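Local coordinates for lysozyme C (PDB 5XUW), which hydrolyses the beta-1,4 linkages between N-acetylmuramic acid and N-acetylglucosamine in bacterial peptidoglycan and binds one calcium ion, at residues A[74-79]-A[92-97]; A[60-63]-A[69-72]. All coordinates share one frame; numbering follows the deposited sequence.

Contact 1 (A[74-79]-A[92-97]); sequences NACNIM and ISCAKR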
ATOM      1  N   ASN A  74      -0.691 -16.151  -3.179  1.00 22.86           N
ATOM      2  CA  ASN A  74       0.242 -15.426  -4.032  1.00 22.51           C
ATOM      3  C   ASN A  74      -0.459 -14.807  -5.247  1.00 22.20           C
ATOM      4  O   ASN A  74      -0.023 -14.960  -6.398  1.00 21.47           O
ATOM      5  CB  ASN A  74       1.388 -16.357  -4.449  1.00 23.07           C
ATOM      6  CG  ASN A  74       2.534 -15.626  -5.122  1.00 23.72           C
ATOM      7  OD1 ASN A  74       2.707 -14.413  -4.964  1.00 24.00           O
ATOM      8  ND2 ASN A  74       3.324 -16.365  -5.887  1.00 23.78           N
ATOM      9  N   ALA A  75      -1.556 -14.101  -4.981  1.00 22.32           N
ATOM     10  CA  ALA A  75      -2.362 -13.493  -6.044  1.00 22.66           C
ATOM     11  C   ALA A  75      -1.632 -12.427  -6.874  1.00 22.81           C
ATOM     12  O   ALA A  75      -2.029 -12.160  -8.011  1.00 22.85           O
ATOM     13  CB  ALA A  75      -3.653 -12.923  -5.468  1.00 23.42           C
ATOM     14  N   CYS A  76      -0.584 -11.819  -6.311  1.00 22.46           N
ATOM     15  CA  CYS A  76       0.268 -10.883  -7.062  1.00 22.16           C
ATOM     16  C   CYS A  76       1.460 -11.550  -7.757  1.00 21.70           C
ATOM     17  O   CYS A  76       2.228 -10.865  -8.429  1.00 21.44           O
ATOM     18  CB  CYS A  76       0.760  -9.756  -6.147  1.00 21.55           C
ATOM     19  SG  CYS A  76      -0.602  -8.777  -5.485  1.00 20.97           S
ATOM     20  N   ASN A  77       1.618 -12.866  -7.593  1.00 22.91           N
ATOM     21  CA  ASN A  77       2.648 -13.632  -8.296  1.00 24.07           C
ATOM     22  C   ASN A  77       4.038 -13.047  -8.047  1.00 24.01           C
ATOM     23  O   ASN A  77       4.773 -12.706  -8.978  1.00 23.35           O
ATOM     24  CB  ASN A  77       2.322 -13.683  -9.800  1.00 26.40           C
ATOM     25  CG  ASN A  77       3.200 -14.656 -10.564  1.00 27.60           C
ATOM     26  OD1 ASN A  77       3.742 -15.603  -9.998  1.00 29.08           O
ATOM     27  ND2 ASN A  77       3.344 -14.419 -11.862  1.00 29.87           N
ATOM     28  N   ILE A  78       4.383 -12.906  -6.772  1.00 23.45           N
ATOM     29  CA  ILE A  78       5.601 -12.195  -6.413  1.00 23.01           C
ATOM     30  C   ILE A  78       6.166 -12.643  -5.069  1.00 22.92           C
ATOM     31  O   ILE A  78       5.418 -12.940  -4.125  1.00 21.26           O
ATOM     32  CB  ILE A  78       5.338 -10.668  -6.451  1.00 23.71           C
ATOM     33  CG1 ILE A  78       6.648  -9.885  -6.487  1.00 24.43           C
ATOM     34  CG2 ILE A  78       4.445 -10.218  -5.294  1.00 23.56           C
ATOM     35  CD1 ILE A  78       6.443  -8.415  -6.767  1.00 24.87           C
ATOM     36  N   MET A  79       7.496 -12.696  -5.001  1.00 22.80           N
ATOM     37  CA  MET A  79       8.204 -12.963  -3.759  1.00 25.07           C
ATOM     38  C   MET A  79       8.054 -11.762  -2.835  1.00 23.14           C
ATOM     39  O   MET A  79       8.201 -10.623  -3.282  1.00 22.28           O
ATOM     40  CB  MET A  79       9.698 -13.215  -4.023  1.00 29.33           C
ATOM     41  CG  MET A  79      10.229 -14.471  -3.381  1.00 34.41           C
ATOM     42  SD  MET A  79       9.492 -15.921  -4.149  1.00 42.33           S
ATOM     43  CE  MET A  79      10.096 -17.203  -3.056  1.00 43.47           C
ATOM     44  N   ILE A  92       3.046  -1.330  -6.364  1.00 15.13           N
ATOM     45  CA  ILE A  92       1.888  -0.615  -6.923  1.00 15.46           C
ATOM     46  C   ILE A  92       1.008  -1.558  -7.745  1.00 16.02           C
ATOM     47  O   ILE A  92      -0.217  -1.555  -7.613  1.00 15.50           O
ATOM     48  CB  ILE A  92       2.332   0.583  -7.788  1.00 15.38           C
ATOM     49  CG1 ILE A  92       2.876   1.706  -6.894  1.00 15.18           C
ATOM     50  CG2 ILE A  92       1.193   1.100  -8.665  1.00 15.62           C
ATOM     51  CD1 ILE A  92       3.693   2.740  -7.632  1.00 15.50           C
ATOM     52  N   SER A  93       1.626  -2.334  -8.619  1.00 16.75           N
ATOM     53  CA  SER A  93       0.859  -3.299  -9.407  1.00 18.03           C
ATOM     54  C   SER A  93       0.083  -4.261  -8.510  1.00 17.39           C
ATOM     55  O   SER A  93      -1.063  -4.579  -8.814  1.00 16.77           O
ATOM     56  CB  SER A  93       1.750  -4.062 -10.375  1.00 19.84           C
ATOM     57  OG  SER A  93       2.820  -4.650  -9.690  1.00 24.55           O
ATOM     58  N   CYS A  94       0.687  -4.687  -7.398  1.00 16.80           N
ATOM     59  CA  CYS A  94       0.013  -5.567  -6.450  1.00 17.49           C
ATOM     60  C   CYS A  94      -1.125  -4.858  -5.708  1.00 16.80           C
ATOM     61  O   CYS A  94      -2.217  -5.420  -5.549  1.00 16.53           O
ATOM     62  CB  CYS A  94       1.012  -6.172  -5.462  1.00 18.97           C
ATOM     63  SG  CYS A  94       0.307  -7.374  -4.310  1.00 21.03           S
ATOM     64  N   ALA A  95      -0.885  -3.626  -5.263  1.00 16.09           N
ATOM     65  CA  ALA A  95      -1.940  -2.851  -4.587  1.00 15.97           C
ATOM     66  C   ALA A  95      -3.156  -2.611  -5.509  1.00 16.09           C
ATOM     67  O   ALA A  95      -4.312  -2.635  -5.055  1.00 15.68           O
ATOM     68  CB  ALA A  95      -1.386  -1.536  -4.069  1.00 15.93           C
ATOM     69  N   LYS A  96      -2.887  -2.401  -6.799  1.00 16.00           N
ATOM     70  CA  LYS A  96      -3.949  -2.314  -7.811  1.00 17.31           C
ATOM     71  C   LYS A  96      -4.802  -3.599  -7.841  1.00 18.25           C
ATOM     72  O   LYS A  96      -6.025  -3.517  -7.918  1.00 19.62           O
ATOM     73  CB  LYS A  96      -3.362  -2.026  -9.194  1.00 17.59           C
ATOM     74  CG  LYS A  96      -2.868  -0.603  -9.372  1.00 18.52           C
ATOM     75  CD  LYS A  96      -2.243  -0.400 -10.735  1.00 19.92           C
ATOM     76  CE  LYS A  96      -1.825   1.042 -10.945  1.00 20.54           C
ATOM     77  NZ  LYS A  96      -1.272   1.270 -12.301  1.00 21.18           N
ATOM     78  N   ARG A  97      -4.160  -4.765  -7.765  1.00 18.72           N
ATOM     79  CA  ARG A  97      -4.879  -6.048  -7.651  1.00 20.02           C
ATOM     80  C   ARG A  97      -5.668  -6.093  -6.331  1.00 19.62           C
ATOM     81  O   ARG A  97      -6.857  -6.439  -6.331  1.00 19.86           O
ATOM     82  CB  ARG A  97      -3.904  -7.247  -7.827  1.00 21.92           C
ATOM     83  CG  ARG A  97      -4.395  -8.650  -7.429  1.00 24.85           C
ATOM     84  CD  ARG A  97      -5.409  -9.266  -8.391  1.00 27.33           C
ATOM     85  NE  ARG A  97      -5.972 -10.552  -7.908  1.00 29.14           N
ATOM     86  CZ  ARG A  97      -6.822 -10.697  -6.887  1.00 31.09           C
ATOM     87  NH1 ARG A  97      -7.245  -9.645  -6.192  1.00 32.60           N
ATOM     88  NH2 ARG A  97      -7.255 -11.912  -6.529  1.00 32.13           N
TER
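Cys76 and Cys94 are joined covalently, SG to SG at 2.0 Å, and this disulfide is the tight part of the contact between loop residues 74-79 and helix residues 92-97. On Cys94 the sulfur stands anti to the backbone N (chi1 -176°), beside the carbonyl carbon, and there it meets the sulfur of Cys76. With a C-S-S-C torsion of 76°, Cys76 CB and Cys94 CB come within 3.7 Å of each other. The CA atoms of the same two residues are the nearest pair of the two backbones. No hydrogen bond runs between the segments. The loop side is shaped by a type I beta turn from Asn74 to Asn77, closed by Asn77 N to Asn74 O at 2.9 Å, and Cys76 occupies its third position. This is one of the four disulfides of the C-type lysozyme fold, tying the long loop after strand 59-60 to helix 89-100; Cys94 lies shortly after the calcium ligands Asp90 and Asp91. Away from the buried Cys94 the packing thins toward the partly exposed Ala75 and Arg97. The Arg97 chain bends at chi2 (73°) and brings one face of the guanidinium over the methyl group of Ala75, with Ala75 CB 3.9 Å from Arg97 NH2. CG of the same arginine, Arg97, lies 4.3 Å from SG of Cys76. The charge of Arg97 is met elsewhere, by a salt bridge from NH1 to Asp101.

Contact 2 (A[60-63]-A[69-72]); sequences NSKW and KRSS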
ATOM      1  N   ASN A  60       0.250  -8.650   2.498  1.00 19.31           N
ATOM      2  CA  ASN A  60       0.359  -9.844   3.324  1.00 20.47           C
ATOM      3  C   ASN A  60       0.801 -11.107   2.580  1.00 20.42           C
ATOM      4  O   ASN A  60       0.528 -11.282   1.396  1.00 20.27           O
ATOM      5  CB  ASN A  60      -0.932 -10.097   4.138  1.00 21.46           C
ATOM      6  CG  ASN A  60      -2.080 -10.613   3.304  1.00 22.32           C
ATOM      7  OD1 ASN A  60      -1.999 -11.683   2.701  1.00 23.57           O
ATOM      8  ND2 ASN A  60      -3.177  -9.864   3.285  1.00 23.55           N
ATOM      9  N   SER A  61       1.455 -11.974   3.343  1.00 21.72           N
ATOM     10  CA  SER A  61       2.080 -13.219   2.904  1.00 22.99           C
ATOM     11  C   SER A  61       1.102 -14.395   2.758  1.00 24.71           C
ATOM     12  O   SER A  61       1.544 -15.516   2.507  1.00 24.02           O
ATOM     13  CB  SER A  61       3.109 -13.612   3.970  1.00 23.48           C
ATOM     14  OG  SER A  61       2.441 -13.772   5.235  1.00 23.96           O
ATOM     15  N   LYS A  62      -0.195 -14.164   2.972  1.00 25.52           N
ATOM     16  CA  LYS A  62      -1.210 -15.217   2.893  1.00 26.48           C
ATOM     17  C   LYS A  62      -1.982 -15.170   1.582  1.00 26.06           C
ATOM     18  O   LYS A  62      -2.304 -16.212   1.028  1.00 24.48           O
ATOM     19  CB  LYS A  62      -2.180 -15.110   4.075  1.00 28.37           C
ATOM     20  CG  LYS A  62      -3.350 -16.084   4.015  1.00 30.64           C
ATOM     21  CD  LYS A  62      -4.088 -16.125   5.339  1.00 33.09           C
ATOM     22  CE  LYS A  62      -5.277 -17.068   5.283  1.00 34.61           C
ATOM     23  NZ  LYS A  62      -5.936 -17.178   6.614  1.00 35.48           N
ATOM     24  N   TRP A  63      -2.309 -13.970   1.110  1.00 25.36           N
ATOM     25  CA  TRP A  63      -3.087 -13.810  -0.115  1.00 26.53           C
ATOM     26  C   TRP A  63      -2.342 -13.216  -1.292  1.00 23.34           C
ATOM     27  O   TRP A  63      -2.695 -13.512  -2.432  1.00 23.54           O
ATOM     28  CB  TRP A  63      -4.341 -12.968   0.164  1.00 30.22           C
ATOM     29  CG  TRP A  63      -5.425 -13.707   0.927  1.00 34.97           C
ATOM     30  CD1 TRP A  63      -5.671 -15.056   0.923  1.00 37.55           C
ATOM     31  CD2 TRP A  63      -6.420 -13.125   1.772  1.00 39.41           C
ATOM     32  NE1 TRP A  63      -6.742 -15.344   1.730  1.00 41.16           N
ATOM     33  CE2 TRP A  63      -7.225 -14.179   2.260  1.00 40.69           C
ATOM     34  CE3 TRP A  63      -6.708 -11.813   2.169  1.00 41.65           C
ATOM     35  CZ2 TRP A  63      -8.303 -13.964   3.126  1.00 43.12           C
ATOM     36  CZ3 TRP A  63      -7.782 -11.593   3.036  1.00 43.61           C
ATOM     37  CH2 TRP A  63      -8.566 -12.669   3.506  1.00 44.27           C
ATOM     38  N   LYS A  69       7.894 -19.358   4.311  1.00 47.06           N
ATOM     39  CA  LYS A  69       7.606 -19.706   5.713  1.00 46.71           C
ATOM     40  C   LYS A  69       6.108 -19.915   6.021  1.00 44.65           C
ATOM     41  O   LYS A  69       5.757 -20.266   7.151  1.00 45.71           O
ATOM     42  CB  LYS A  69       8.188 -18.643   6.656  1.00 46.65           C
ATOM     43  CG  LYS A  69       7.435 -17.323   6.674  1.00 46.20           C
ATOM     44  N   ARG A  70       5.230 -19.670   5.047  1.00 41.73           N
ATOM     45  CA  ARG A  70       3.831 -20.092   5.141  1.00 39.97           C
ATOM     46  C   ARG A  70       3.216 -20.253   3.756  1.00 37.17           C
ATOM     47  O   ARG A  70       3.764 -19.770   2.762  1.00 35.81           O
ATOM     48  CB  ARG A  70       2.994 -19.121   5.994  1.00 41.85           C
ATOM     49  CG  ARG A  70       2.827 -17.707   5.433  1.00 42.20           C
ATOM     50  CD  ARG A  70       1.538 -17.040   5.910  1.00 42.48           C
ATOM     51  NE  ARG A  70       0.345 -17.672   5.334  1.00 43.55           N
ATOM     52  CZ  ARG A  70      -0.539 -18.445   5.980  1.00 45.34           C
ATOM     53  NH1 ARG A  70      -0.425 -18.727   7.281  1.00 46.29           N
ATOM     54  NH2 ARG A  70      -1.568 -18.955   5.304  1.00 45.53           N
ATOM     55  N   SER A  71       2.076 -20.933   3.708  1.00 34.21           N
ATOM     56  CA  SER A  71       1.316 -21.100   2.473  1.00 33.68           C
ATOM     57  C   SER A  71       0.692 -19.779   2.040  1.00 30.85           C
ATOM     58  O   SER A  71       0.261 -18.987   2.888  1.00 31.06           O
ATOM     59  CB  SER A  71       0.214 -22.140   2.662  1.00 35.70           C
ATOM     60  OG  SER A  71       0.773 -23.391   3.013  1.00 39.28           O
ATOM     61  N   SER A  72       0.637 -19.560   0.729  1.00 28.14           N
ATOM     62  CA  SER A  72       0.095 -18.331   0.155  1.00 26.33           C
ATOM     63  C   SER A  72      -0.643 -18.577  -1.147  1.00 25.45           C
ATOM     64  O   SER A  72      -0.196 -19.367  -1.974  1.00 25.09           O
ATOM     65  CB  SER A  72       1.224 -17.330  -0.117  1.00 25.98           C
ATOM     66  OG  SER A  72       0.697 -16.103  -0.612  1.00 24.89           O
TER
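Arg70 lies with one face of its guanidinium against the aliphatic chain of Lys62, NH2 of Arg70 being 3.6 Å from CG of Lys62, while Ser61 O sits at the edge of the flat group, in its plane. The lysine chain is extended throughout, and the two chains run at a slant to each other. Their like charges do not touch: NZ of Lys62 and NH2 of Arg70 are 4.9 Å apart. CB of Arg70 already points toward 60-63, and the bend at chi3 (-69°) turns NE toward the carbonyl of its neighbour, Arg70 NE to Ser71 O being a weak, bent hydrogen bond of 2.8 Å. Further back along the chain, CD of Arg70 packs on OG of the buried Ser61 at 3.5 Å, a hydroxyl hydrogen-bonded to Tyr52 N. Ser72 sits against backbone carbonyls: Ser72 CB is 3.2 Å from Ser61 O, and Ser72 CA makes a C-H...O contact with Lys62 O at 3.3 Å. OG of Ser72 is engaged with Cys65 O and Asn74 N. Segment 60-63 is shaped by Asn60, whose OD1 accepts from Lys62 N at 3.1 Å, in the carbonyl plane, and from Trp63 N at 2.8 Å, nearly in line with its C=O. The first bond makes an Asx turn and the second an Asx motif, at the end of strand 59-60, where the chain leaves the three-stranded antiparallel sheet for the long loop of the lysozyme beta domain, close to the predicted catalytic Asp53.

Along the chain the two contacts come in series: contact 2 joins 60-63 to 69-72, and contact 1 follows with 74-79 and 92-97. Their centres are about 12 Å apart, on the same side of the molecule. They meet directly where Ala75 N approaches Trp63 O at 2.9 Å, a probable hydrogen bond. Three of the four segments belong largely to the long loop between strand 59-60 and helix 89-100. Contact 2 folds the first part of that loop back on itself, nearer the surface, and holds its start beside the small sheet. Contact 1 alone ties the loop to helix 89-100, which carries the calcium ligands Asp90 and Asp91.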